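Local coordinates for protein transmembrane oligosaccharyl transferase, putative (PDB 3VGP) that is the C-terminal globular domain of a putative archaeal membrane oligosaccharyl transferase, with a mixed four-stranded sheet flanked by helices, at residues Thr17-Gln22 with Tyr33-Trp38; Asn57-Ala62 with Met109-Tyr114; Arg87-Ala92 with Thr145-Val150; Thr103-Ile108 with Leu125-His130. The protein carries 1 engineered substitution. All coordinates share one frame; numbering follows the deposited sequence.

Contact 1: Thr17-Gln22 with Tyr33-Trp38; sequences TSLEEQ and YSVMSW
L19 and S34 meet because each starts its side chain beside its own backbone N: CG of L19 lies anti to the carbonyl carbon (chi1 -61°), and OG of S34 does the same (chi1 -59°). This is helix-on-sheet packing in an alpha/beta domain. The last turn of helix 6-20 lies against the short strand 35-36, an outermost strand of a mixed four-stranded sheet, and against the residue leading into it. With the second torsion of L19 at 169°, CD1 extends away from CA and CD2 branches beside it, and the two methyls straddle the CB of S34: CD1 of L19 is 3.7 Å and CD2 of L19 3.8 Å from that atom. CD2 also passes OG of S34 at 3.9 Å, a van der Waals approach of a methyl to a hydroxyl oxygen with no hydrogen bond in it. L19 is thus the one residue of 17-22 that reaches 33-38, and the buried surface is small. Through CD2 it also touches Y88, which lies on the adjacent strand 88-91, so the leucine spans two neighbouring strands.

On the sheet side the backbone is well anchored. S34 hydrogen-bonds through its main chain to A52, R87 and Y88, and V35 bonds to V53, so the leucine packs on a fixed surface. Farther along, W38, the first tryptophan of the WWDYG signature of oligosaccharyl transferases, turns to helix 58-69. V35 adds the remaining touch, and M15 of the same helix packs on it as well: CG2 of V35, on the branch beside its backbone N, stands 4.1 Å from CD1 of L19.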
loop_
_atom_site.group_PDB
_atom_site.type_symbol
_atom_site.label_atom_id
_atom_site.label_comp_id
_atom_site.label_asym_id
_atom_site.label_seq_id
_atom_site.Cartn_x
_atom_site.Cartn_y
_atom_site.Cartn_z
ATOM N N THR A 17 -9.491 -0.192 14.387
ATOM C CA THR A 17 -10.258 -1.010 15.316
ATOM C C THR A 17 -9.629 -2.392 15.448
ATOM O O THR A 17 -9.536 -2.943 16.543
ATOM C CB THR A 17 -11.725 -1.145 14.844
ATOM O OG1 THR A 17 -12.350 0.145 14.870
ATOM C CG2 THR A 17 -12.502 -2.099 15.740
ATOM N N SER A 18 -9.186 -2.949 14.327
ATOM C CA SER A 18 -8.560 -4.265 14.340
ATOM C C SER A 18 -7.214 -4.226 15.059
ATOM O O SER A 18 -6.819 -5.195 15.706
ATOM C CB SER A 18 -8.364 -4.769 12.908
ATOM O OG SER A 18 -7.723 -6.033 12.895
ATOM N N LEU A 19 -6.514 -3.099 14.943
ATOM C CA LEU A 19 -5.203 -2.932 15.569
ATOM C C LEU A 19 -5.296 -2.522 17.034
ATOM O O LEU A 19 -4.406 -2.817 17.826
ATOM C CB LEU A 19 -4.390 -1.885 14.799
ATOM C CG LEU A 19 -4.096 -2.193 13.331
ATOM C CD1 LEU A 19 -3.530 -0.965 12.639
ATOM C CD2 LEU A 19 -3.130 -3.361 13.254
ATOM N N GLU A 20 -6.371 -1.829 17.387
ATOM C CA GLU A 20 -6.575 -1.360 18.759
ATOM C C GLU A 20 -6.551 -2.492 19.788
ATOM O O GLU A 20 -6.211 -2.288 20.950
ATOM C CB GLU A 20 -7.920 -0.637 18.863
ATOM C CG GLU A 20 -9.052 -1.555 19.322
ATOM C CD GLU A 20 -10.432 -0.921 19.245
ATOM O OE1 GLU A 20 -10.559 0.303 19.481
ATOM O OE2 GLU A 20 -11.402 -1.660 18.957
ATOM N N GLU A 21 -6.923 -3.684 19.338
ATOM C CA GLU A 21 -6.988 -4.873 20.181
ATOM C C GLU A 21 -5.617 -5.478 20.504
ATOM O O GLU A 21 -5.485 -6.299 21.411
ATOM C CB GLU A 21 -7.865 -5.918 19.482
ATOM C CG GLU A 21 -9.141 -5.327 18.896
ATOM C CD GLU A 21 -9.887 -6.287 17.978
ATOM O OE1 GLU A 21 -9.300 -7.302 17.537
ATOM O OE2 GLU A 21 -11.071 -6.016 17.681
ATOM N N GLN A 22 -4.597 -5.071 19.757
ATOM C CA GLN A 22 -3.247 -5.592 19.964
ATOM C C GLN A 22 -2.646 -5.170 21.302
ATOM O O GLN A 22 -2.845 -4.042 21.757
ATOM C CB GLN A 22 -2.340 -5.147 18.825
ATOM N N TYR A 33 5.578 -0.160 11.646
ATOM C CA TYR A 33 4.252 0.382 11.382
ATOM C C TYR A 33 3.351 -0.744 10.885
ATOM O O TYR A 33 3.830 -1.744 10.355
ATOM C CB TYR A 33 4.261 1.589 10.423
ATOM C CG TYR A 33 4.839 1.396 9.044
ATOM C CD1 TYR A 33 6.199 1.570 8.806
ATOM C CD2 TYR A 33 4.006 1.115 7.961
ATOM C CE1 TYR A 33 6.724 1.477 7.514
ATOM C CE2 TYR A 33 4.518 1.019 6.667
ATOM C CZ TYR A 33 5.874 1.202 6.452
ATOM O OH TYR A 33 6.380 1.111 5.175
ATOM N N SER A 34 2.048 -0.578 11.078
ATOM C CA SER A 34 1.076 -1.610 10.740
ATOM C C SER A 34 0.413 -1.576 9.378
ATOM O O SER A 34 0.031 -2.621 8.853
ATOM C CB SER A 34 -0.029 -1.619 11.796
ATOM O OG SER A 34 0.502 -1.874 13.081
ATOM N N VAL A 35 0.261 -0.387 8.815
ATOM C CA VAL A 35 -0.418 -0.258 7.537
ATOM C C VAL A 35 0.452 0.313 6.432
ATOM O O VAL A 35 1.093 1.348 6.607
ATOM C CB VAL A 35 -1.669 0.640 7.684
ATOM C CG1 VAL A 35 -2.394 0.759 6.342
ATOM C CG2 VAL A 35 -2.588 0.076 8.761
HETATM N N MSE A 36 0.484 -0.381 5.301
HETATM C CA MSE A 36 1.237 0.097 4.154
HETATM C C MSE A 36 0.264 0.553 3.084
HETATM O O MSE A 36 -0.526 -0.243 2.570
HETATM C CB MSE A 36 2.124 -0.990 3.571
HETATM C CG MSE A 36 2.791 -0.526 2.297
HETATM SE SE MSE A 36 3.925 -1.865 1.599
HETATM C CE MSE A 36 5.413 -1.601 2.764
ATOM N N SER A 37 0.323 1.835 2.746
ATOM C CA SER A 37 -0.568 2.392 1.739
ATOM C C SER A 37 0.134 3.563 1.065
ATOM O O SER A 37 1.198 3.996 1.517
ATOM C CB SER A 37 -1.862 2.872 2.405
ATOM O OG SER A 37 -2.850 3.212 1.446
ATOM N N TRP A 38 -0.458 4.062 -0.016
ATOM C CA TRP A 38 0.104 5.189 -0.742
ATOM C C TRP A 38 -0.563 6.436 -0.191
ATOM O O TRP A 38 -1.727 6.714 -0.478
ATOM C CB TRP A 38 -0.173 5.070 -2.239
ATOM C CG TRP A 38 0.529 6.123 -3.042
ATOM C CD1 TRP A 38 -0.051 7.109 -3.792
ATOM C CD2 TRP A 38 1.942 6.299 -3.171
ATOM N NE1 TRP A 38 0.915 7.887 -4.380
ATOM C CE2 TRP A 38 2.147 7.413 -4.017
ATOM C CE3 TRP A 38 3.055 5.626 -2.656
ATOM C CZ2 TRP A 38 3.423 7.868 -4.357
ATOM C CZ3 TRP A 38 4.325 6.079 -2.996
ATOM C CH2 TRP A 38 4.496 7.189 -3.838
#

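Contact 2: Asn57-Ala62 with Met109-Tyr114; sequences NFQAGA and MRIAGY
I111 makes the whole contact from its side, through one methyl, CG2. The apolar packing comes first. CG2 is set anti to the backbone N, with CG1 turned beside that N (chi1 -65°), and rests over the main chain of helix 58-69. CG2 of I111 lies 3.8 Å from the carbonyl O of A62, 4.0 Å from C of A62, and 4.4 Å from CB of A62. With only a methyl on A62, the two backbones come close here, CA of A62 being 7.3 Å from CA of I111. I111 also touches V63, A66 and W38, so it is wedged against this helix and the tryptophan together.

The one polar side chain at the interface, Q59, merely grazes the isoleucine: its NE2 is 4.3 Å from CG2 of I111.

The capping hydrogen bonds run within each segment. N57 is the N-cap of helix 58-69; OD1 of N57 accepts from N of A60, 2.9 Å away and in the plane of the amide carbonyl. At the other end of the contact, helix 105-111 closes in a Schellman motif: G113, with positive phi (100°), donates to O of R110, while Y114 N bonds to O of M109.

Between 57-62 and 109-114 the chemistry is therefore purely van der Waals; a polar link between the two helices lies just beyond, where K67 NZ of helix 58-69 bonds to A112 O.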
loop_
_atom_site.group_PDB
_atom_site.type_symbol
_atom_site.label_atom_id
_atom_site.label_comp_id
_atom_site.label_asym_id
_atom_site.label_seq_id
_atom_site.Cartn_x
_atom_site.Cartn_y
_atom_site.Cartn_z
ATOM N N ASN A 57 8.140 8.361 9.307
ATOM C CA ASN A 57 8.742 9.294 8.363
ATOM C C ASN A 57 7.994 9.167 7.039
ATOM O O ASN A 57 7.959 8.094 6.440
ATOM C CB ASN A 57 10.230 8.955 8.190
ATOM C CG ASN A 57 10.948 9.896 7.242
ATOM O OD1 ASN A 57 10.967 9.679 6.030
ATOM N ND2 ASN A 57 11.540 10.959 7.791
ATOM N N PHE A 58 7.391 10.265 6.594
ATOM C CA PHE A 58 6.610 10.255 5.361
ATOM C C PHE A 58 7.338 9.726 4.136
ATOM O O PHE A 58 6.832 8.837 3.456
ATOM C CB PHE A 58 6.077 11.651 5.035
ATOM C CG PHE A 58 5.238 11.684 3.794
ATOM C CD1 PHE A 58 3.963 11.134 3.793
ATOM C CD2 PHE A 58 5.745 12.207 2.610
ATOM C CE1 PHE A 58 3.201 11.100 2.626
ATOM C CE2 PHE A 58 4.992 12.180 1.437
ATOM C CZ PHE A 58 3.717 11.624 1.448
ATOM N N GLN A 59 8.512 10.283 3.847
ATOM C CA GLN A 59 9.293 9.871 2.687
ATOM C C GLN A 59 9.678 8.395 2.707
ATOM O O GLN A 59 9.617 7.715 1.678
ATOM C CB GLN A 59 10.556 10.732 2.567
ATOM C CG GLN A 59 11.311 10.535 1.263
ATOM C CD GLN A 59 10.450 10.812 0.046
ATOM O OE1 GLN A 59 9.864 11.887 -0.085
ATOM N NE2 GLN A 59 10.367 9.837 -0.856
ATOM N N ALA A 60 10.087 7.900 3.873
ATOM C CA ALA A 60 10.477 6.502 4.000
ATOM C C ALA A 60 9.270 5.613 3.724
ATOM O O ALA A 60 9.382 4.580 3.062
ATOM C CB ALA A 60 11.031 6.232 5.407
ATOM N N GLY A 61 8.114 6.024 4.230
ATOM C CA GLY A 61 6.899 5.260 4.016
ATOM C C GLY A 61 6.516 5.235 2.547
ATOM O O GLY A 61 6.025 4.223 2.040
ATOM N N ALA A 62 6.745 6.349 1.859
ATOM C CA ALA A 62 6.417 6.447 0.439
ATOM C C ALA A 62 7.330 5.538 -0.379
ATOM O O ALA A 62 6.877 4.829 -1.276
ATOM C CB ALA A 62 6.556 7.903 -0.035
HETATM N N MSE A 109 5.734 4.985 -9.471
HETATM C CA MSE A 109 6.893 4.543 -10.235
HETATM C C MSE A 109 8.074 5.498 -10.059
HETATM O O MSE A 109 9.208 5.053 -9.878
HETATM C CB MSE A 109 6.543 4.422 -11.719
HETATM C CG MSE A 109 5.664 3.231 -12.051
HETATM SE SE MSE A 109 5.539 2.960 -13.957
HETATM C CE MSE A 109 7.333 2.307 -14.251
ATOM N N ARG A 110 7.811 6.802 -10.105
ATOM C CA ARG A 110 8.875 7.792 -9.941
ATOM C C ARG A 110 9.558 7.662 -8.585
ATOM O O ARG A 110 10.787 7.674 -8.499
ATOM C CB ARG A 110 8.333 9.219 -10.087
ATOM C CG ARG A 110 7.773 9.542 -11.460
ATOM C CD ARG A 110 7.671 11.043 -11.685
ATOM N NE ARG A 110 6.953 11.346 -12.919
ATOM C CZ ARG A 110 5.630 11.310 -13.035
ATOM N NH1 ARG A 110 4.880 10.991 -11.988
ATOM N NH2 ARG A 110 5.055 11.586 -14.197
ATOM N N ILE A 111 8.760 7.545 -7.529
ATOM C CA ILE A 111 9.297 7.414 -6.177
ATOM C C ILE A 111 10.115 6.132 -6.042
ATOM O O ILE A 111 11.092 6.084 -5.288
ATOM C CB ILE A 111 8.162 7.420 -5.128
ATOM C CG1 ILE A 111 7.460 8.780 -5.137
ATOM C CG2 ILE A 111 8.719 7.115 -3.744
ATOM C CD1 ILE A 111 8.367 9.949 -4.806
ATOM N N ALA A 112 9.721 5.098 -6.780
ATOM C CA ALA A 112 10.433 3.824 -6.751
ATOM C C ALA A 112 11.734 3.917 -7.544
ATOM O O ALA A 112 12.535 2.979 -7.542
ATOM C CB ALA A 112 9.557 2.713 -7.319
ATOM N N GLY A 113 11.932 5.039 -8.232
ATOM C CA GLY A 113 13.152 5.229 -8.999
ATOM C C GLY A 113 13.063 4.981 -10.496
ATOM O O GLY A 113 14.087 4.956 -11.183
ATOM N N TYR A 114 11.857 4.796 -11.015
ATOM C CA TYR A 114 11.698 4.557 -12.443
ATOM C C TYR A 114 11.486 5.869 -13.191
ATOM O O TYR A 114 10.829 6.784 -12.697
ATOM C CB TYR A 114 10.520 3.609 -12.701
ATOM C CG TYR A 114 10.726 2.216 -12.157
ATOM C CD1 TYR A 114 11.510 1.286 -12.836
ATOM C CD2 TYR A 114 10.153 1.832 -10.943
ATOM C CE1 TYR A 114 11.720 0.006 -12.319
ATOM C CE2 TYR A 114 10.357 0.559 -10.421
ATOM C CZ TYR A 114 11.139 -0.347 -11.112
ATOM O OH TYR A 114 11.337 -1.606 -10.595
#

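Contact 3: Arg87-Ala92 with Thr145-Val150; sequences RYVVTA and THFRLV
V89 touches F147, and Y88 touches V150, in two separate apolar pairs. V89 has CG1 anti to its backbone N (chi1 173°), which puts CG2 beside that N and pointing to the phenylalanine, 4.3 Å from CE1 of F147. The F147 ring swings to meet it with CG beside its own N (chi1 -57°). The valine methyl comes in obliquely to the ring.

Y88 and V89 project in opposite directions from their strand, and so the second pair has a different setting. Y88 also carries its ring beside the backbone N, and CE1 extends to CG2 of V150 at 4.3 Å. In V150 it is CG1 that stands beside the N (chi1 -65°), leaving CG2 between N and the carbonyl carbon as the touching methyl. CG of R87 lies 3.9 Å above the plane of the Y88 ring, over its centre, so the aliphatic part of the arginine covers one face. At the far end OH of Y88 hydrogen-bonds to OG of S18, which ties the ring to helix 6-20.

The two strands are not neighbours. Strand 156-161 runs between 88-91 and 147-153, antiparallel to both, and V89 shares backbone bonds with F159, so these side chains reach across it. Y88 packs on M15 of helix 6-20, while F147 packs on E74 and I78 of helix 74-84, placing the sheet between those two helices.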
loop_
_atom_site.group_PDB
_atom_site.type_symbol
_atom_site.label_atom_id
_atom_site.label_comp_id
_atom_site.label_asym_id
_atom_site.label_seq_id
_atom_site.Cartn_x
_atom_site.Cartn_y
_atom_site.Cartn_z
ATOM N N ARG A 87 0.963 -5.327 8.866
ATOM C CA ARG A 87 -0.092 -6.332 8.948
ATOM C C ARG A 87 -1.049 -6.165 7.777
ATOM O O ARG A 87 -1.561 -7.147 7.237
ATOM C CB ARG A 87 -0.883 -6.195 10.247
ATOM C CG ARG A 87 -2.065 -7.147 10.318
ATOM C CD ARG A 87 -2.796 -7.054 11.644
ATOM N NE ARG A 87 -3.910 -7.996 11.701
ATOM C CZ ARG A 87 -4.755 -8.092 12.721
ATOM N NH1 ARG A 87 -5.741 -8.976 12.680
ATOM N NH2 ARG A 87 -4.614 -7.302 13.782
ATOM N N TYR A 88 -1.279 -4.914 7.390
ATOM C CA TYR A 88 -2.187 -4.614 6.291
ATOM C C TYR A 88 -1.566 -3.821 5.156
ATOM O O TYR A 88 -0.752 -2.919 5.369
ATOM C CB TYR A 88 -3.394 -3.826 6.800
ATOM C CG TYR A 88 -4.250 -4.561 7.806
ATOM C CD1 TYR A 88 -4.886 -5.751 7.466
ATOM C CD2 TYR A 88 -4.433 -4.056 9.091
ATOM C CE1 TYR A 88 -5.690 -6.424 8.386
ATOM C CE2 TYR A 88 -5.234 -4.723 10.022
ATOM C CZ TYR A 88 -5.857 -5.906 9.657
ATOM O OH TYR A 88 -6.650 -6.579 10.563
ATOM N N VAL A 89 -1.971 -4.177 3.941
ATOM C CA VAL A 89 -1.550 -3.485 2.733
ATOM C C VAL A 89 -2.871 -3.048 2.102
ATOM O O VAL A 89 -3.797 -3.849 1.977
ATOM C CB VAL A 89 -0.801 -4.419 1.758
ATOM C CG1 VAL A 89 -0.537 -3.687 0.454
ATOM C CG2 VAL A 89 0.522 -4.860 2.373
ATOM N N VAL A 90 -2.964 -1.787 1.704
ATOM C CA VAL A 90 -4.211 -1.283 1.140
ATOM C C VAL A 90 -4.041 -0.744 -0.272
ATOM O O VAL A 90 -3.104 0.003 -0.545
ATOM C CB VAL A 90 -4.789 -0.158 2.024
ATOM C CG1 VAL A 90 -6.186 0.221 1.548
ATOM C CG2 VAL A 90 -4.819 -0.609 3.476
ATOM N N THR A 91 -4.956 -1.125 -1.158
ATOM C CA THR A 91 -4.924 -0.670 -2.546
ATOM C C THR A 91 -6.249 0.013 -2.883
ATOM O O THR A 91 -7.183 0.000 -2.084
ATOM C CB THR A 91 -4.695 -1.844 -3.537
ATOM O OG1 THR A 91 -5.805 -2.751 -3.492
ATOM C CG2 THR A 91 -3.414 -2.603 -3.174
ATOM N N ALA A 92 -6.313 0.629 -4.060
ATOM C CA ALA A 92 -7.523 1.311 -4.518
ATOM C C ALA A 92 -7.366 1.540 -6.014
ATOM O O ALA A 92 -6.251 1.501 -6.533
ATOM C CB ALA A 92 -7.694 2.644 -3.794
ATOM N N THR A 145 0.798 -15.934 -2.441
ATOM C CA THR A 145 0.774 -16.831 -1.289
ATOM C C THR A 145 0.903 -16.141 0.066
ATOM O O THR A 145 0.524 -16.712 1.087
ATOM C CB THR A 145 1.895 -17.891 -1.382
ATOM O OG1 THR A 145 3.167 -17.265 -1.184
ATOM C CG2 THR A 145 1.879 -18.562 -2.750
ATOM N N HIS A 146 1.424 -14.918 0.080
ATOM C CA HIS A 146 1.624 -14.204 1.338
ATOM C C HIS A 146 0.639 -13.076 1.620
ATOM O O HIS A 146 0.805 -12.341 2.591
ATOM C CB HIS A 146 3.046 -13.642 1.392
ATOM C CG HIS A 146 4.113 -14.685 1.282
ATOM N ND1 HIS A 146 4.327 -15.637 2.256
ATOM C CD2 HIS A 146 5.012 -14.940 0.303
ATOM C CE1 HIS A 146 5.312 -16.433 1.883
ATOM N NE2 HIS A 146 5.746 -16.032 0.701
ATOM N N PHE A 147 -0.386 -12.944 0.787
ATOM C CA PHE A 147 -1.368 -11.881 0.966
ATOM C C PHE A 147 -2.784 -12.393 0.777
ATOM O O PHE A 147 -3.060 -13.147 -0.153
ATOM C CB PHE A 147 -1.087 -10.754 -0.033
ATOM C CG PHE A 147 0.294 -10.186 0.084
ATOM C CD1 PHE A 147 0.576 -9.204 1.019
ATOM C CD2 PHE A 147 1.329 -10.675 -0.708
ATOM C CE1 PHE A 147 1.871 -8.713 1.171
ATOM C CE2 PHE A 147 2.624 -10.194 -0.565
ATOM C CZ PHE A 147 2.899 -9.210 0.377
ATOM N N ARG A 148 -3.676 -11.974 1.668
ATOM C CA ARG A 148 -5.070 -12.387 1.617
ATOM C C ARG A 148 -6.022 -11.188 1.667
ATOM O O ARG A 148 -5.919 -10.342 2.553
ATOM C CB ARG A 148 -5.361 -13.323 2.801
ATOM C CG ARG A 148 -6.817 -13.730 2.957
ATOM C CD ARG A 148 -7.005 -14.618 4.187
ATOM N NE ARG A 148 -8.387 -15.075 4.311
ATOM C CZ ARG A 148 -8.836 -15.857 5.288
ATOM N NH1 ARG A 148 -8.014 -16.279 6.240
ATOM N NH2 ARG A 148 -10.113 -16.216 5.311
ATOM N N LEU A 149 -6.943 -11.107 0.710
ATOM C CA LEU A 149 -7.918 -10.021 0.713
ATOM C C LEU A 149 -8.874 -10.288 1.874
ATOM O O LEU A 149 -9.500 -11.353 1.934
ATOM C CB LEU A 149 -8.701 -9.991 -0.602
ATOM C CG LEU A 149 -9.806 -8.937 -0.693
ATOM C CD1 LEU A 149 -9.204 -7.535 -0.631
ATOM C CD2 LEU A 149 -10.571 -9.122 -1.999
ATOM N N VAL A 150 -8.984 -9.336 2.795
ATOM C CA VAL A 150 -9.856 -9.508 3.953
ATOM C C VAL A 150 -10.997 -8.507 4.093
ATOM O O VAL A 150 -11.946 -8.754 4.840
ATOM C CB VAL A 150 -9.051 -9.491 5.275
ATOM C CG1 VAL A 150 -8.127 -10.693 5.331
ATOM C CG2 VAL A 150 -8.258 -8.198 5.395
#

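Contact 4: Thr103-Ile108 with Leu125-His130; sequences TKFPAI and LNFFNH
F105 is the centre of the contact, pressed by F128 over one ring face and by F127 at its rim. The pair with F128 is T-shaped. The planes stand at 83°, the centroids are 4.9 Å apart, and the edge of F128 is directed at the face of F105. CD1 of F128 is the atom that leads: it sits 3.5 Å above the plane of the F105 ring, over the middle, and approaches CE2 of F105 to 3.6 Å. CB of F128 supports the same ring, standing 3.7 Å from CE1 of F105. All three phenylalanines have CG anti to the backbone N; for F105 (chi1 -170°) this extends the ring from the start of its helix across to the facing one.

F127 contributes less and comes differently. CD2 of F127 lies near the F105 plane, 3.9 Å from CZ of F105, so the two rings meet edge against edge. Here helix 105-111 packs on helix 121-129, a helix-helix contact built of aromatic side chains. The F128 side chain also packs on helix 132-138, touching L133, Y134 and M138, while F127 forms an edge-to-face pair with Y114.

The backbone at F105 is fixed too. T103 OG1 accepts from F105 N at 3.0 Å, a capping bond at the head of helix 105-111, and OG1 is also hydrogen-bonded with the carbonyl O of T96. At the tail of helix 121-129, H130 turns back so that ND1 of H130 donates to O of N126, 2.8 Å away and close to the imidazole plane.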
loop_
_atom_site.group_PDB
_atom_site.type_symbol
_atom_site.label_atom_id
_atom_site.label_comp_id
_atom_site.label_asym_id
_atom_site.label_seq_id
_atom_site.Cartn_x
_atom_site.Cartn_y
_atom_site.Cartn_z
ATOM N N THR A 103 -4.577 8.591 -12.484
ATOM C CA THR A 103 -3.812 7.567 -11.794
ATOM C C THR A 103 -2.606 8.111 -11.040
ATOM O O THR A 103 -1.989 9.094 -11.446
ATOM C CB THR A 103 -3.312 6.515 -12.797
ATOM O OG1 THR A 103 -2.476 5.571 -12.120
ATOM C CG2 THR A 103 -2.504 7.181 -13.905
ATOM N N LYS A 104 -2.279 7.452 -9.932
ATOM C CA LYS A 104 -1.136 7.834 -9.119
ATOM C C LYS A 104 -0.007 6.836 -9.350
ATOM O O LYS A 104 1.060 6.960 -8.759
ATOM C CB LYS A 104 -1.519 7.845 -7.634
ATOM C CG LYS A 104 -2.475 8.963 -7.251
ATOM C CD LYS A 104 -2.934 8.852 -5.796
ATOM C CE LYS A 104 -3.902 9.981 -5.458
ATOM N NZ LYS A 104 -4.383 9.927 -4.053
ATOM N N PHE A 105 -0.238 5.844 -10.209
ATOM C CA PHE A 105 0.800 4.849 -10.461
ATOM C C PHE A 105 2.073 5.470 -11.043
ATOM O O PHE A 105 3.177 5.058 -10.696
ATOM C CB PHE A 105 0.283 3.726 -11.366
ATOM C CG PHE A 105 1.228 2.561 -11.462
ATOM C CD1 PHE A 105 1.911 2.298 -12.644
ATOM C CD2 PHE A 105 1.486 1.766 -10.348
ATOM C CE1 PHE A 105 2.838 1.262 -12.716
ATOM C CE2 PHE A 105 2.417 0.727 -10.410
ATOM C CZ PHE A 105 3.092 0.479 -11.601
ATOM N N PRO A 106 1.942 6.464 -11.937
ATOM C CA PRO A 106 3.185 7.042 -12.459
ATOM C C PRO A 106 3.999 7.678 -11.325
ATOM O O PRO A 106 5.224 7.596 -11.312
ATOM C CB PRO A 106 2.682 8.070 -13.471
ATOM C CG PRO A 106 1.442 7.399 -14.011
ATOM C CD PRO A 106 0.782 6.907 -12.732
ATOM N N ALA A 107 3.309 8.306 -10.374
ATOM C CA ALA A 107 3.973 8.936 -9.239
ATOM C C ALA A 107 4.660 7.861 -8.409
ATOM O O ALA A 107 5.785 8.038 -7.951
ATOM C CB ALA A 107 2.956 9.698 -8.379
ATOM N N ILE A 108 3.970 6.742 -8.216
ATOM C CA ILE A 108 4.530 5.632 -7.458
ATOM C C ILE A 108 5.799 5.141 -8.152
ATOM O O ILE A 108 6.823 4.917 -7.506
ATOM C CB ILE A 108 3.506 4.473 -7.340
ATOM C CG1 ILE A 108 2.386 4.875 -6.374
ATOM C CG2 ILE A 108 4.192 3.205 -6.873
ATOM C CD1 ILE A 108 1.226 3.878 -6.299
ATOM N N LEU A 125 1.507 0.635 -18.845
ATOM C CA LEU A 125 0.455 -0.340 -18.594
ATOM C C LEU A 125 1.056 -1.734 -18.507
ATOM O O LEU A 125 0.720 -2.514 -17.617
ATOM C CB LEU A 125 -0.596 -0.297 -19.711
ATOM C CG LEU A 125 -1.689 -1.369 -19.625
ATOM C CD1 LEU A 125 -2.339 -1.339 -18.249
ATOM C CD2 LEU A 125 -2.725 -1.145 -20.722
ATOM N N ASN A 126 1.960 -2.044 -19.431
ATOM C CA ASN A 126 2.605 -3.347 -19.441
ATOM C C ASN A 126 3.421 -3.544 -18.160
ATOM O O ASN A 126 3.420 -4.627 -17.574
ATOM C CB ASN A 126 3.502 -3.478 -20.674
ATOM C CG ASN A 126 4.097 -4.859 -20.807
ATOM O OD1 ASN A 126 3.376 -5.858 -20.810
ATOM N ND2 ASN A 126 5.419 -4.927 -20.917
ATOM N N PHE A 127 4.113 -2.493 -17.727
ATOM C CA PHE A 127 4.910 -2.563 -16.506
ATOM C C PHE A 127 3.959 -2.874 -15.356
ATOM O O PHE A 127 4.174 -3.812 -14.592
ATOM C CB PHE A 127 5.605 -1.224 -16.230
ATOM C CG PHE A 127 6.529 -1.251 -15.043
ATOM C CD1 PHE A 127 7.856 -1.646 -15.185
ATOM C CD2 PHE A 127 6.068 -0.900 -13.777
ATOM C CE1 PHE A 127 8.710 -1.691 -14.084
ATOM C CE2 PHE A 127 6.912 -0.941 -12.670
ATOM C CZ PHE A 127 8.238 -1.338 -12.824
ATOM N N PHE A 128 2.906 -2.073 -15.244
ATOM C CA PHE A 128 1.914 -2.252 -14.188
ATOM C C PHE A 128 1.371 -3.682 -14.122
ATOM O O PHE A 128 1.271 -4.268 -13.045
ATOM C CB PHE A 128 0.741 -1.287 -14.388
ATOM C CG PHE A 128 -0.379 -1.500 -13.416
ATOM C CD1 PHE A 128 -0.274 -1.044 -12.106
ATOM C CD2 PHE A 128 -1.506 -2.229 -13.783
ATOM C CE1 PHE A 128 -1.268 -1.314 -11.178
ATOM C CE2 PHE A 128 -2.506 -2.506 -12.856
ATOM C CZ PHE A 128 -2.382 -2.047 -11.550
ATOM N N ASN A 129 1.025 -4.252 -15.273
ATOM C CA ASN A 129 0.470 -5.601 -15.291
ATOM C C ASN A 129 1.380 -6.710 -14.766
ATOM O O ASN A 129 0.904 -7.810 -14.480
ATOM C CB ASN A 129 -0.013 -5.963 -16.697
ATOM C CG ASN A 129 -1.182 -5.107 -17.150
ATOM O OD1 ASN A 129 -1.953 -4.597 -16.334
ATOM N ND2 ASN A 129 -1.332 -4.961 -18.460
ATOM N N HIS A 130 2.675 -6.440 -14.634
ATOM C CA HIS A 130 3.585 -7.460 -14.120
ATOM C C HIS A 130 3.991 -7.222 -12.671
ATOM O O HIS A 130 4.844 -7.931 -12.140
ATOM C CB HIS A 130 4.849 -7.548 -14.980
ATOM C CG HIS A 130 4.609 -8.088 -16.356
ATOM N ND1 HIS A 130 4.055 -7.334 -17.367
ATOM C CD2 HIS A 130 4.844 -9.313 -16.885
ATOM C CE1 HIS A 130 3.959 -8.069 -18.461
ATOM N NE2 HIS A 130 4.430 -9.274 -18.196
#

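Contacts 1 and 3 share the mixed sheet, where strands 35-36 and 88-91 are neighbours; their centres are about 12 Å apart and Y88 joins them, its backbone O receiving N of M36. Contacts 2 and 4, about 14 Å apart, share helix 105-111 and meet where M109 packs on F127. W38 connects the two regions: at the end of contact 1 it packs on A62 and I111 of contact 2 and on I108 of contact 4. Along the chain contact 1 closes before the others open, contact 2 crosses contacts 3 and 4, and contact 4 is nested within contact 3. Sheet and helical side are thereby interleaved in one compact domain.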